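Local atomic coordinates of (R)-specific secondary-alkylsulfatase (Pseudomonas sp., PDB entry 4AXH), a protein that hydrolyses (R)-secondary-alkyl sulfates with strict inversion of configuration, releasing (S)-alcohols and sulfate with the help of two zinc ions. Residues Ser247-Lys251 against Gln354-Pro358. Numbering follows the deposited sequence.
With ZN (zinc ion), chain C.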
loop_
_atom_site.group_PDB
_atom_site.type_symbol
_atom_site.label_atom_id
_atom_site.label_comp_id
_atom_site.label_asym_id
_atom_site.label_seq_id
_atom_site.Cartn_x
_atom_site.Cartn_y
_atom_site.Cartn_z
ATOM N N SER A 247 -22.623 -10.228 -8.557
ATOM C CA SER A 247 -21.403 -9.478 -8.276
ATOM C C SER A 247 -21.254 -9.097 -6.784
ATOM O O SER A 247 -20.532 -8.152 -6.446
ATOM C CB SER A 247 -21.225 -8.298 -9.228
ATOM O OG SER A 247 -20.852 -8.751 -10.520
ATOM N N GLY A 248 -21.871 -9.903 -5.914
ATOM C CA GLY A 248 -21.761 -9.777 -4.470
ATOM C C GLY A 248 -22.611 -8.684 -3.902
ATOM O O GLY A 248 -23.587 -8.972 -3.216
ATOM N N LEU A 249 -22.258 -7.428 -4.196
ATOM C CA LEU A 249 -22.998 -6.266 -3.706
ATOM C C LEU A 249 -24.033 -5.756 -4.693
ATOM O O LEU A 249 -24.696 -4.744 -4.426
ATOM C CB LEU A 249 -22.035 -5.137 -3.297
ATOM C CG LEU A 249 -20.994 -5.469 -2.257
ATOM C CD1 LEU A 249 -20.021 -4.320 -2.114
ATOM C CD2 LEU A 249 -21.646 -5.810 -0.919
ATOM N N PHE A 250 -24.128 -6.423 -5.856
ATOM C CA PHE A 250 -25.059 -6.142 -6.972
ATOM C C PHE A 250 -24.976 -7.258 -7.978
ATOM O O PHE A 250 -24.198 -8.188 -7.787
ATOM C CB PHE A 250 -24.772 -4.790 -7.656
ATOM C CG PHE A 250 -23.303 -4.488 -7.861
ATOM C CD1 PHE A 250 -22.629 -4.967 -8.980
ATOM C CD2 PHE A 250 -22.587 -3.748 -6.917
ATOM C CE1 PHE A 250 -21.267 -4.755 -9.127
ATOM C CE2 PHE A 250 -21.226 -3.522 -7.078
ATOM C CZ PHE A 250 -20.576 -4.038 -8.177
ATOM N N LYS A 251 -25.746 -7.167 -9.058
ATOM C CA LYS A 251 -25.758 -8.198 -10.098
ATOM C C LYS A 251 -24.541 -8.112 -11.020
ATOM O O LYS A 251 -23.849 -9.106 -11.188
ATOM C CB LYS A 251 -27.078 -8.169 -10.893
ATOM C CG LYS A 251 -28.390 -8.320 -10.088
ATOM C CD LYS A 251 -28.468 -9.551 -9.184
ATOM C CE LYS A 251 -28.607 -10.877 -9.894
ATOM N NZ LYS A 251 -27.923 -11.963 -9.149
ATOM N N GLN A 354 -26.182 1.826 0.804
ATOM C CA GLN A 354 -26.201 2.233 -0.595
ATOM C C GLN A 354 -25.887 1.055 -1.546
ATOM O O GLN A 354 -25.751 1.211 -2.761
ATOM C CB GLN A 354 -25.351 3.495 -0.815
ATOM C CG GLN A 354 -25.797 4.684 0.059
ATOM C CD GLN A 354 -27.198 5.149 -0.307
ATOM O OE1 GLN A 354 -28.205 4.774 0.296
ATOM N NE2 GLN A 354 -27.291 5.976 -1.317
ATOM N N HIS A 355 -25.828 -0.130 -0.968
ATOM C CA HIS A 355 -25.740 -1.403 -1.644
ATOM C C HIS A 355 -26.513 -2.310 -0.753
ATOM O O HIS A 355 -26.359 -2.219 0.466
ATOM C CB HIS A 355 -24.301 -1.910 -1.768
ATOM C CG HIS A 355 -23.505 -1.184 -2.786
ATOM N ND1 HIS A 355 -23.798 -1.285 -4.118
ATOM C CD2 HIS A 355 -22.463 -0.345 -2.620
ATOM C CE1 HIS A 355 -22.920 -0.515 -4.728
ATOM N NE2 HIS A 355 -22.095 0.069 -3.861
ATOM N N ASN A 356 -27.375 -3.166 -1.336
ATOM C CA ASN A 356 -28.173 -4.180 -0.627
ATOM C C ASN A 356 -29.289 -3.707 0.307
ATOM O O ASN A 356 -29.614 -2.528 0.355
ATOM C CB ASN A 356 -27.294 -5.222 0.053
ATOM C CG ASN A 356 -26.134 -5.668 -0.785
ATOM O OD1 ASN A 356 -25.000 -5.269 -0.549
ATOM N ND2 ASN A 356 -26.388 -6.517 -1.763
ATOM N N TRP A 357 -29.868 -4.660 1.034
ATOM C CA TRP A 357 -31.049 -4.555 1.884
ATOM C C TRP A 357 -30.793 -3.953 3.265
ATOM O O TRP A 357 -29.663 -4.040 3.791
ATOM C CB TRP A 357 -31.735 -5.948 2.020
ATOM C CG TRP A 357 -30.768 -7.024 2.352
ATOM C CD1 TRP A 357 -30.331 -7.391 3.582
ATOM C CD2 TRP A 357 -29.935 -7.707 1.409
ATOM N NE1 TRP A 357 -29.333 -8.330 3.464
ATOM C CE2 TRP A 357 -29.058 -8.531 2.144
ATOM C CE3 TRP A 357 -29.840 -7.694 -0.003
ATOM C CZ2 TRP A 357 -28.119 -9.376 1.518
ATOM C CZ3 TRP A 357 -28.885 -8.494 -0.619
ATOM C CH2 TRP A 357 -28.045 -9.331 0.133
ATOM N N PRO A 358 -31.873 -3.454 3.932
ATOM C CA PRO A 358 -31.710 -2.907 5.281
ATOM C C PRO A 358 -31.709 -3.964 6.390
ATOM O O PRO A 358 -32.201 -5.043 6.185
ATOM C CB PRO A 358 -32.959 -2.001 5.426
ATOM C CG PRO A 358 -33.622 -1.966 4.084
ATOM C CD PRO A 358 -33.259 -3.259 3.470
HETATM ZN ZN ZN C . -21.015 1.723 -3.960
HETATM O O HOH W 1 -26.961 -3.254 -4.512
HETATM O O HOH W 2 -18.988 2.091 -4.416
#
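S247 sets the shape of the first loop rather than meeting the second: its N donates to O of F250 at 2.7 Å and its OG to O of K251 at 3.1 Å, so 247-251 folds back on itself. G248, at phi 78°, carries the chain through this turn; its O lies 4.0 Å from ND2 of N356 and instead accepts a hydrogen bond from N112. L249 is the main point of approach, its CA 6.0 Å from that of H355. Its CB sits 4.2 Å from CB of H355, while CD2 reaches to 3.4 Å from OD1 of N356, so the leucine packs across both. No direct hydrogen bond joins the segments, although O of L249 lies 3.6 Å from ND1 of H355; water 1 bridges them, 2.7 Å from O of L249 and accepting from N of N356 at 3.2 Å. F250 brings CD2 within 3.9 Å of CE1 of H355; with centroids 5.8 Å apart and planes at 42°, the rings meet obliquely. K251 is out of reach, its NZ salt-bridged to D246. The imidazole, approached from one side by L249 and F250, binds zinc through NE2 at 2.0 Å, and D183, H184, D310 and water 2 (2.1 Å from zinc) complete the coordination. Loop 247-251 thus supplies second-shell packing for H355, a ligand of the dinuclear zinc site characteristic of the metallo-beta-lactamase fold.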